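Lmo0651 protein (Listeria monocytogenes serovar 1/2a, PDB 6EP3) controls expression of the Listeria monocytogenes Agr system and mediates virulence, as a GntR-family transcription factor that probably binds specific regulatory DNA sequences. Local coordinates at residues N14-K19 with E34-E39; Y122-E127 with E174-T179; N168-V173 with A207-Q212. One frame throughout, in Å; residues are numbered along the deposited sequence.

Contact 1. Residues N14-K19 with E34-E39; sequences NLLLEK and EKLARE
In the winged-helix domain of the GntR family, Leu16 and Lys19 of helix 8-21 face Leu36 and Glu39 of helix 33-40. The segment axes approach to 11.8 Å at an angle of 117°, too far apart for backbones to meet, and it is side chains that bridge the gap. The leucines touch by their methyl branches: CD1 of Leu16 lies 3.7 Å from CD1 of Leu36, the two side chains crossing at about a right angle. With Leu16 CG swung anti to its main-chain nitrogen (chi1 -162°), this branch reaches across although the base of the side chain does not point straight at its partner. Helix 33-40 and helix 44-56 form the helix-turn-helix, the latter in the place of the recognition helix in this family, and they pack with helix 8-21 as a three-helix core: Leu16 also touches Ile51 and Leu54, and Leu36 touches Leu47. Beside this apolar patch runs the extended chain of Lys19, antiparallel to the Leu36 side chain, so that Lys19 CD comes 4.1 Å from Leu36 CD2. The chain ends in a salt bridge between its ammonium and Glu39, whose own extended chain reaches out to meet it. Lys19 NZ meets OE1 of Glu39 on the syn side of the carboxylate, 22° out of its plane, at 2.5 Å, shorter than such a bond usually is, so the exact length is doubtful. CE of Lys19 is 3.2 Å from the other oxygen, OE2 of Glu39. The Lys19 side chain also touches Glu24 and Leu25 in the loop before helix 33-40.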
loop_
_atom_site.group_PDB
_atom_site.type_symbol
_atom_site.label_atom_id
_atom_site.label_comp_id
_atom_site.label_asym_id
_atom_site.label_seq_id
_atom_site.Cartn_x
_atom_site.Cartn_y
_atom_site.Cartn_z
ATOM N N ASN B 14 -20.874 5.240 0.872
ATOM C CA ASN B 14 -21.349 4.216 -0.048
ATOM C C ASN B 14 -21.990 4.851 -1.271
ATOM O O ASN B 14 -21.674 4.488 -2.410
ATOM C CB ASN B 14 -22.328 3.283 0.663
ATOM C CG ASN B 14 -21.622 2.227 1.485
ATOM O OD1 ASN B 14 -21.276 2.454 2.646
ATOM N ND2 ASN B 14 -21.388 1.069 0.882
ATOM N N LEU B 15 -22.856 5.844 -1.050
ATOM C CA LEU B 15 -23.492 6.536 -2.162
ATOM C C LEU B 15 -22.439 7.033 -3.142
ATOM O O LEU B 15 -22.451 6.676 -4.328
ATOM C CB LEU B 15 -24.345 7.691 -1.635
ATOM C CG LEU B 15 -25.751 7.295 -1.177
ATOM C CD1 LEU B 15 -26.542 8.518 -0.738
ATOM C CD2 LEU B 15 -26.488 6.530 -2.268
ATOM N N LEU B 16 -21.478 7.811 -2.638
ATOM C CA LEU B 16 -20.418 8.310 -3.502
ATOM C C LEU B 16 -19.695 7.159 -4.183
ATOM O O LEU B 16 -19.452 7.198 -5.397
ATOM C CB LEU B 16 -19.442 9.162 -2.692
ATOM C CG LEU B 16 -18.531 10.082 -3.502
ATOM C CD1 LEU B 16 -19.369 11.020 -4.353
ATOM C CD2 LEU B 16 -17.609 10.867 -2.584
ATOM N N LEU B 17 -19.416 6.090 -3.432
ATOM C CA LEU B 17 -18.690 4.966 -4.008
ATOM C C LEU B 17 -19.458 4.364 -5.169
ATOM O O LEU B 17 -18.864 3.984 -6.191
ATOM C CB LEU B 17 -18.429 3.905 -2.939
ATOM C CG LEU B 17 -17.785 2.622 -3.468
ATOM C CD1 LEU B 17 -16.431 2.933 -4.085
ATOM C CD2 LEU B 17 -17.646 1.585 -2.367
ATOM N N GLU B 18 -20.787 4.319 -5.061
ATOM C CA GLU B 18 -21.545 3.713 -6.142
ATOM C C GLU B 18 -21.527 4.613 -7.369
ATOM O O GLU B 18 -21.464 4.116 -8.500
ATOM C CB GLU B 18 -22.974 3.430 -5.678
ATOM C CG GLU B 18 -23.026 2.602 -4.397
ATOM C CD GLU B 18 -22.470 1.199 -4.546
ATOM O OE1 GLU B 18 -21.813 0.719 -3.598
ATOM O OE2 GLU B 18 -22.608 0.611 -5.635
ATOM N N LYS B 19 -21.472 5.933 -7.154
ATOM C CA LYS B 19 -21.290 6.859 -8.265
ATOM C C LYS B 19 -19.961 6.628 -8.963
ATOM O O LYS B 19 -19.823 6.925 -10.155
ATOM C CB LYS B 19 -21.383 8.302 -7.766
ATOM C CG LYS B 19 -22.799 8.829 -7.638
ATOM C CD LYS B 19 -22.819 10.342 -7.754
ATOM C CE LYS B 19 -24.205 10.855 -8.096
ATOM N NZ LYS B 19 -24.158 12.256 -8.604
ATOM N N GLU B 34 -20.089 20.559 -3.719
ATOM C CA GLU B 34 -21.288 21.321 -3.399
ATOM C C GLU B 34 -22.517 20.707 -4.058
ATOM O O GLU B 34 -23.571 20.581 -3.424
ATOM C CB GLU B 34 -21.108 22.774 -3.844
ATOM C CG GLU B 34 -19.670 23.284 -3.742
ATOM C CD GLU B 34 -18.805 22.889 -4.936
ATOM O OE1 GLU B 34 -19.366 22.619 -6.021
ATOM O OE2 GLU B 34 -17.566 22.835 -4.781
ATOM N N LYS B 35 -22.395 20.304 -5.325
ATOM C CA LYS B 35 -23.498 19.637 -6.006
ATOM C C LYS B 35 -23.758 18.251 -5.432
ATOM O O LYS B 35 -24.911 17.806 -5.383
ATOM C CB LYS B 35 -23.205 19.542 -7.505
ATOM C CG LYS B 35 -24.305 18.878 -8.319
ATOM C CD LYS B 35 -24.104 19.100 -9.809
ATOM C CE LYS B 35 -24.036 20.581 -10.141
ATOM N NZ LYS B 35 -23.871 20.820 -11.602
ATOM N N LEU B 36 -22.706 17.561 -4.985
ATOM C CA LEU B 36 -22.879 16.226 -4.422
ATOM C C LEU B 36 -23.625 16.273 -3.094
ATOM O O LEU B 36 -24.506 15.443 -2.843
ATOM C CB LEU B 36 -21.517 15.555 -4.250
ATOM C CG LEU B 36 -20.814 15.051 -5.509
ATOM C CD1 LEU B 36 -19.379 14.675 -5.191
ATOM C CD2 LEU B 36 -21.559 13.869 -6.109
ATOM N N ALA B 37 -23.285 17.232 -2.229
ATOM C CA ALA B 37 -23.981 17.350 -0.951
ATOM C C ALA B 37 -25.449 17.699 -1.157
ATOM O O ALA B 37 -26.315 17.244 -0.400
ATOM C CB ALA B 37 -23.295 18.392 -0.070
ATOM N N ARG B 38 -25.751 18.503 -2.181
ATOM C CA ARG B 38 -27.143 18.826 -2.482
ATOM C C ARG B 38 -27.906 17.595 -2.948
ATOM O O ARG B 38 -29.081 17.418 -2.606
ATOM C CB ARG B 38 -27.214 19.925 -3.543
ATOM C CG ARG B 38 -26.825 21.308 -3.054
ATOM C CD ARG B 38 -26.716 22.282 -4.219
ATOM N NE ARG B 38 -25.607 23.216 -4.051
ATOM C CZ ARG B 38 -24.881 23.702 -5.053
ATOM N NH1 ARG B 38 -25.146 23.341 -6.301
ATOM N NH2 ARG B 38 -23.889 24.547 -4.807
ATOM N N GLU B 39 -27.253 16.730 -3.727
ATOM C CA GLU B 39 -27.934 15.565 -4.279
ATOM C C GLU B 39 -28.297 14.562 -3.189
ATOM O O GLU B 39 -29.377 13.961 -3.227
ATOM C CB GLU B 39 -27.056 14.906 -5.342
ATOM C CG GLU B 39 -27.648 13.648 -5.946
ATOM C CD GLU B 39 -26.810 13.099 -7.082
ATOM O OE1 GLU B 39 -25.838 13.774 -7.485
ATOM O OE2 GLU B 39 -27.126 11.995 -7.573
#

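Contact 2. Residues Y122-E127 with E174-T179; sequences YLTDLE and EIREWT. With EDO (1,2-ethanediol), chain N.
Arg176 reaches from helix 173-192 to Thr124 and Leu126, at the turn where helix 107-123 gives way to helix 126-142. Its CG lies anti to the carbonyl carbon (chi1 -73°), and a bend at chi3 (-50°) swings the guanidinium toward that turn. Its direct contacts across are loose van der Waals ones: Arg176 NH2 stands 4.3 Å from Thr124 CG2, and Arg176 NH1 is 4.5 Å from Leu126 CD2, both methyls meeting the guanidinium obliquely. One water, lying in the guanidinium plane at its edge, accepts from Arg176 NH2 at 3.1 Å and pairs with Thr124 OG1 at 2.6 Å. The turn itself is a Schellman motif in the all-helical FCD domain: Thr124 leaves the helix with positive phi (59°), and Asp125 at once takes the N-cap position of helix 126-142, its side chain capping a backbone N of the first turn, OD2 hydrogen-bonded to Asn128 ND2. Further hydrogen bonds fix the buried guanidinium: NH1 donates to Phe170 O and NE to Ser121 OG. Thr179 OG1 and N both donate to Ile175 O, from opposite faces of its plane. Glu174 N donates to O2 of an ethanediol, probably from the crystallisation liquor, at 3.3 Å.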
loop_
_atom_site.group_PDB
_atom_site.type_symbol
_atom_site.label_atom_id
_atom_site.label_comp_id
_atom_site.label_asym_id
_atom_site.label_seq_id
_atom_site.Cartn_x
_atom_site.Cartn_y
_atom_site.Cartn_z
ATOM N N TYR B 122 -19.936 -24.308 -0.382
ATOM C CA TYR B 122 -21.041 -25.250 -0.250
ATOM C C TYR B 122 -22.378 -24.520 -0.221
ATOM O O TYR B 122 -23.372 -25.005 -0.776
ATOM C CB TYR B 122 -20.854 -26.101 1.007
ATOM C CG TYR B 122 -22.048 -26.955 1.365
ATOM C CD1 TYR B 122 -22.244 -28.193 0.770
ATOM C CD2 TYR B 122 -22.974 -26.527 2.308
ATOM C CE1 TYR B 122 -23.338 -28.978 1.098
ATOM C CE2 TYR B 122 -24.066 -27.302 2.641
ATOM C CZ TYR B 122 -24.244 -28.525 2.034
ATOM O OH TYR B 122 -25.331 -29.298 2.368
ATOM N N LEU B 123 -22.419 -23.352 0.421
ATOM C CA LEU B 123 -23.650 -22.576 0.518
ATOM C C LEU B 123 -23.924 -21.723 -0.714
ATOM O O LEU B 123 -24.997 -21.113 -0.787
ATOM C CB LEU B 123 -23.613 -21.677 1.754
ATOM C CG LEU B 123 -23.529 -22.364 3.116
ATOM C CD1 LEU B 123 -23.294 -21.330 4.203
ATOM C CD2 LEU B 123 -24.797 -23.172 3.398
ATOM N N THR B 124 -22.981 -21.642 -1.659
ATOM C CA THR B 124 -23.134 -20.822 -2.867
ATOM C C THR B 124 -23.363 -19.357 -2.501
ATOM O O THR B 124 -24.261 -18.688 -3.016
ATOM C CB THR B 124 -24.250 -21.350 -3.776
ATOM O OG1 THR B 124 -24.208 -22.781 -3.806
ATOM C CG2 THR B 124 -24.082 -20.824 -5.200
ATOM N N ASP B 125 -22.534 -18.868 -1.587
ATOM C CA ASP B 125 -22.524 -17.474 -1.154
ATOM C C ASP B 125 -21.284 -16.845 -1.783
ATOM O O ASP B 125 -20.179 -16.974 -1.250
ATOM C CB ASP B 125 -22.505 -17.380 0.370
ATOM C CG ASP B 125 -22.778 -15.974 0.879
ATOM O OD1 ASP B 125 -22.491 -14.994 0.153
ATOM O OD2 ASP B 125 -23.254 -15.850 2.028
ATOM N N LEU B 126 -21.470 -16.172 -2.921
ATOM C CA LEU B 126 -20.329 -15.761 -3.735
ATOM C C LEU B 126 -19.523 -14.651 -3.073
ATOM O O LEU B 126 -18.288 -14.704 -3.053
ATOM C CB LEU B 126 -20.803 -15.300 -5.111
ATOM C CG LEU B 126 -20.499 -16.198 -6.301
ATOM C CD1 LEU B 126 -20.920 -15.485 -7.567
ATOM C CD2 LEU B 126 -19.022 -16.535 -6.338
ATOM N N GLU B 127 -20.200 -13.633 -2.539
ATOM C CA GLU B 127 -19.488 -12.530 -1.902
ATOM C C GLU B 127 -18.700 -13.015 -0.696
ATOM O O GLU B 127 -17.531 -12.647 -0.510
ATOM C CB GLU B 127 -20.471 -11.430 -1.498
ATOM C CG GLU B 127 -21.077 -10.645 -2.663
ATOM C CD GLU B 127 -21.963 -11.490 -3.562
ATOM O OE1 GLU B 127 -22.527 -12.496 -3.076
ATOM O OE2 GLU B 127 -22.092 -11.150 -4.758
ATOM N N GLU B 174 -16.603 -25.554 -10.297
ATOM C CA GLU B 174 -15.352 -26.260 -10.546
ATOM C C GLU B 174 -14.155 -25.416 -10.123
ATOM O O GLU B 174 -13.240 -25.907 -9.449
ATOM C CB GLU B 174 -15.266 -26.639 -12.025
ATOM C CG GLU B 174 -14.169 -27.626 -12.366
ATOM C CD GLU B 174 -14.263 -28.118 -13.797
ATOM O OE1 GLU B 174 -13.510 -27.610 -14.654
ATOM O OE2 GLU B 174 -15.095 -29.010 -14.066
ATOM N N ILE B 175 -14.155 -24.132 -10.492
ATOM C CA ILE B 175 -13.062 -23.246 -10.103
ATOM C C ILE B 175 -13.039 -23.056 -8.591
ATOM O O ILE B 175 -11.968 -23.043 -7.970
ATOM C CB ILE B 175 -13.168 -21.900 -10.842
ATOM C CG1 ILE B 175 -12.843 -22.076 -12.324
ATOM C CG2 ILE B 175 -12.225 -20.868 -10.242
ATOM C CD1 ILE B 175 -12.963 -20.800 -13.114
ATOM N N ARG B 176 -14.214 -22.913 -7.972
ATOM C CA ARG B 176 -14.255 -22.758 -6.519
ATOM C C ARG B 176 -13.671 -23.978 -5.819
ATOM O O ARG B 176 -12.874 -23.850 -4.880
ATOM C CB ARG B 176 -15.687 -22.514 -6.048
ATOM C CG ARG B 176 -16.217 -21.143 -6.373
ATOM C CD ARG B 176 -17.272 -20.714 -5.372
ATOM N NE ARG B 176 -18.300 -21.730 -5.165
ATOM C CZ ARG B 176 -19.415 -21.821 -5.882
ATOM N NH1 ARG B 176 -19.642 -20.960 -6.866
ATOM N NH2 ARG B 176 -20.302 -22.772 -5.616
ATOM N N GLU B 177 -14.056 -25.175 -6.268
ATOM C CA GLU B 177 -13.579 -26.396 -5.628
ATOM C C GLU B 177 -12.092 -26.599 -5.869
ATOM O O GLU B 177 -11.373 -27.059 -4.975
ATOM C CB GLU B 177 -14.376 -27.599 -6.127
ATOM C CG GLU B 177 -15.794 -27.641 -5.593
ATOM C CD GLU B 177 -16.595 -28.795 -6.149
ATOM O OE1 GLU B 177 -16.083 -29.504 -7.042
ATOM O OE2 GLU B 177 -17.734 -28.996 -5.685
ATOM N N TRP B 178 -11.607 -26.241 -7.059
ATOM C CA TRP B 178 -10.175 -26.317 -7.313
ATOM C C TRP B 178 -9.407 -25.367 -6.402
ATOM O O TRP B 178 -8.362 -25.734 -5.850
ATOM C CB TRP B 178 -9.893 -26.012 -8.783
ATOM C CG TRP B 178 -8.456 -26.140 -9.142
ATOM C CD1 TRP B 178 -7.819 -27.260 -9.588
ATOM C CD2 TRP B 178 -7.468 -25.106 -9.096
ATOM N NE1 TRP B 178 -6.491 -26.989 -9.818
ATOM C CE2 TRP B 178 -6.250 -25.672 -9.525
ATOM C CE3 TRP B 178 -7.494 -23.756 -8.734
ATOM C CZ2 TRP B 178 -5.071 -24.936 -9.600
ATOM C CZ3 TRP B 178 -6.320 -23.025 -8.812
ATOM C CH2 TRP B 178 -5.125 -23.618 -9.234
ATOM N N THR B 179 -9.916 -24.145 -6.222
ATOM C CA THR B 179 -9.252 -23.191 -5.338
ATOM C C THR B 179 -9.271 -23.673 -3.892
ATOM O O THR B 179 -8.280 -23.519 -3.167
ATOM C CB THR B 179 -9.908 -21.816 -5.466
ATOM O OG1 THR B 179 -9.977 -21.446 -6.849
ATOM C CG2 THR B 179 -9.117 -20.766 -4.702
HETATM C C1 EDO N . -20.542 -24.788 -13.008
HETATM O O1 EDO N . -20.302 -24.228 -11.712
HETATM C C2 EDO N . -19.229 -24.848 -13.779
HETATM O O2 EDO N . -18.308 -25.689 -13.076
HETATM O O HOH W 1 -23.172 -23.826 -6.009
#

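Contact 3. Residues N168-V173 with A207-Q212; sequences NMFKSV and AELTIQ. With EDO (1,2-ethanediol), chain N.
Met169 carries its side chain across to Leu209 and Gln212 of helix 195-219. Its CB points toward that helix, and CG is placed anti to the main-chain nitrogen (chi1 174°), which sends the chain straight out. CG of Met169 packs 3.8 Å from CB of Gln212, and the side chain of Ile175 of helix 173-192 packs against Met169 as well. Next, SD of Met169 touches two residues of the helix, 3.6 Å from Gln212 CB and 3.7 Å from Leu209 CD2; the Met169 chain lies nearly perpendicular to both side chains. The chain then bends (chi3 37°), and CE lies over toward the ring of Phe170, 3.6 Å from its CE2. This buried apolar cluster fills part of the FCD helical bundle, joining the segment before helix 173-192 to the last helix. Phe170 extends the cluster: its CE1 meets Leu209 CD2 obliquely at 4.2 Å, and its ring makes edge-to-face contacts with Tyr129 and His133 of helix 126-142. The amide end of Gln212 folds back along its own helix, where NE2 donates to Glu208 OE2 at 2.9 Å in a nearly straight bond (172°), and OE1 is taken by Arg215. Ser172, at the N-cap of helix 173-192, caps the helix, its OG hydrogen-bonded to Ile175 N; nearby, Val173 N donates to O1 of an ethanediol at 2.6 Å.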
loop_
_atom_site.group_PDB
_atom_site.type_symbol
_atom_site.label_atom_id
_atom_site.label_comp_id
_atom_site.label_asym_id
_atom_site.label_seq_id
_atom_site.Cartn_x
_atom_site.Cartn_y
_atom_site.Cartn_z
ATOM N N ASN B 168 -16.630 -12.997 -10.615
ATOM C CA ASN B 168 -17.405 -13.818 -11.542
ATOM C C ASN B 168 -16.707 -15.133 -11.856
ATOM O O ASN B 168 -17.370 -16.130 -12.163
ATOM C CB ASN B 168 -17.679 -13.033 -12.825
ATOM C CG ASN B 168 -18.585 -11.840 -12.596
ATOM O OD1 ASN B 168 -19.078 -11.627 -11.488
ATOM N ND2 ASN B 168 -18.797 -11.047 -13.639
ATOM N N MET B 169 -15.376 -15.149 -11.793
ATOM C CA MET B 169 -14.615 -16.380 -11.973
ATOM C C MET B 169 -15.094 -17.478 -11.031
ATOM O O MET B 169 -15.166 -18.654 -11.412
ATOM C CB MET B 169 -13.134 -16.076 -11.755
ATOM C CG MET B 169 -12.194 -17.251 -11.766
ATOM S SD MET B 169 -10.548 -16.695 -11.262
ATOM C CE MET B 169 -10.953 -15.486 -10.013
ATOM N N PHE B 170 -15.450 -17.112 -9.806
ATOM C CA PHE B 170 -15.895 -18.084 -8.820
ATOM C C PHE B 170 -17.382 -18.413 -8.939
ATOM O O PHE B 170 -17.920 -19.107 -8.071
ATOM C CB PHE B 170 -15.559 -17.579 -7.415
ATOM C CG PHE B 170 -14.087 -17.401 -7.184
ATOM C CD1 PHE B 170 -13.229 -18.489 -7.248
ATOM C CD2 PHE B 170 -13.555 -16.149 -6.926
ATOM C CE1 PHE B 170 -11.872 -18.336 -7.043
ATOM C CE2 PHE B 170 -12.195 -15.987 -6.722
ATOM C CZ PHE B 170 -11.352 -17.081 -6.781
ATOM N N LYS B 171 -18.056 -17.947 -9.992
ATOM C CA LYS B 171 -19.377 -18.482 -10.293
ATOM C C LYS B 171 -19.301 -19.942 -10.716
ATOM O O LYS B 171 -20.302 -20.658 -10.627
ATOM C CB LYS B 171 -20.057 -17.652 -11.385
ATOM C CG LYS B 171 -20.420 -16.242 -10.953
ATOM C CD LYS B 171 -21.124 -15.471 -12.057
ATOM C CE LYS B 171 -21.553 -14.096 -11.571
ATOM N NZ LYS B 171 -22.126 -13.265 -12.668
ATOM N N SER B 172 -18.133 -20.392 -11.164
ATOM C CA SER B 172 -17.924 -21.789 -11.518
ATOM C C SER B 172 -17.647 -22.603 -10.261
ATOM O O SER B 172 -16.676 -22.337 -9.536
ATOM C CB SER B 172 -16.770 -21.930 -12.504
ATOM O OG SER B 172 -16.186 -23.219 -12.410
ATOM N N VAL B 173 -18.506 -23.593 -10.005
ATOM C CA VAL B 173 -18.288 -24.500 -8.886
ATOM C C VAL B 173 -16.971 -25.237 -9.056
ATOM O O VAL B 173 -16.268 -25.509 -8.075
ATOM C CB VAL B 173 -19.473 -25.479 -8.767
ATOM C CG1 VAL B 173 -19.107 -26.675 -7.891
ATOM C CG2 VAL B 173 -20.715 -24.755 -8.252
ATOM N N ALA B 207 -1.111 -18.729 -10.844
ATOM C CA ALA B 207 -1.024 -18.822 -12.299
ATOM C C ALA B 207 -2.348 -19.265 -12.903
ATOM O O ALA B 207 -2.801 -18.711 -13.917
ATOM C CB ALA B 207 0.093 -19.786 -12.697
ATOM N N GLU B 208 -2.997 -20.249 -12.283
ATOM C CA GLU B 208 -4.277 -20.707 -12.805
ATOM C C GLU B 208 -5.344 -19.629 -12.656
ATOM O O GLU B 208 -6.167 -19.432 -13.559
ATOM C CB GLU B 208 -4.702 -21.998 -12.111
ATOM C CG GLU B 208 -6.055 -22.528 -12.556
ATOM C CD GLU B 208 -6.100 -22.831 -14.043
ATOM O OE1 GLU B 208 -5.058 -23.242 -14.603
ATOM O OE2 GLU B 208 -7.178 -22.660 -14.651
ATOM N N LEU B 209 -5.329 -18.892 -11.542
ATOM C CA LEU B 209 -6.326 -17.836 -11.398
ATOM C C LEU B 209 -6.054 -16.668 -12.337
ATOM O O LEU B 209 -6.996 -16.006 -12.781
ATOM C CB LEU B 209 -6.393 -17.356 -9.951
ATOM C CG LEU B 209 -6.845 -18.420 -8.948
ATOM C CD1 LEU B 209 -6.630 -17.959 -7.515
ATOM C CD2 LEU B 209 -8.308 -18.766 -9.195
ATOM N N THR B 210 -4.791 -16.444 -12.708
ATOM C CA THR B 210 -4.472 -15.443 -13.722
ATOM C C THR B 210 -5.002 -15.867 -15.083
ATOM O O THR B 210 -5.594 -15.062 -15.820
ATOM C CB THR B 210 -2.957 -15.232 -13.781
ATOM O OG1 THR B 210 -2.492 -14.705 -12.532
ATOM C CG2 THR B 210 -2.585 -14.287 -14.909
ATOM N N ILE B 211 -4.786 -17.136 -15.436
ATOM C CA ILE B 211 -5.350 -17.665 -16.673
ATOM C C ILE B 211 -6.859 -17.472 -16.687
ATOM O O ILE B 211 -7.437 -17.026 -17.687
ATOM C CB ILE B 211 -4.970 -19.147 -16.848
ATOM C CG1 ILE B 211 -3.580 -19.271 -17.465
ATOM C CG2 ILE B 211 -5.989 -19.857 -17.726
ATOM C CD1 ILE B 211 -3.541 -18.917 -18.935
ATOM N N GLN B 212 -7.520 -17.777 -15.569
ATOM C CA GLN B 212 -8.971 -17.631 -15.536
ATOM C C GLN B 212 -9.391 -16.166 -15.596
ATOM O O GLN B 212 -10.424 -15.847 -16.196
ATOM C CB GLN B 212 -9.546 -18.308 -14.293
ATOM C CG GLN B 212 -9.462 -19.822 -14.325
ATOM C CD GLN B 212 -10.025 -20.410 -15.606
ATOM O OE1 GLN B 212 -11.035 -19.940 -16.137
ATOM N NE2 GLN B 212 -9.382 -21.461 -16.099
HETATM C C1 EDO N . -20.542 -24.788 -13.008
HETATM O O1 EDO N . -20.302 -24.228 -11.712
HETATM C C2 EDO N . -19.229 -24.848 -13.779
HETATM O O2 EDO N . -18.308 -25.689 -13.076
#

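In the fold
From the N terminus, contact 1 closes first, a short loop of 14 residues that ties helix 8-21 to helix 33-40 in the winged-helix domain and is complete before the other two begin. Contacts 2 and 3 belong to the helical bundle and cross: 122-127 opens, 168-173 follows, 174-179 closes contact 2, and 207-212 closes contact 3. Their centres are about 10 Å apart, against about 34 Å from either to contact 1. Together they tie the turn between helices 107-123 and 126-142, the start of helix 173-192 and the final helix 195-219, and both touch the same ethanediol.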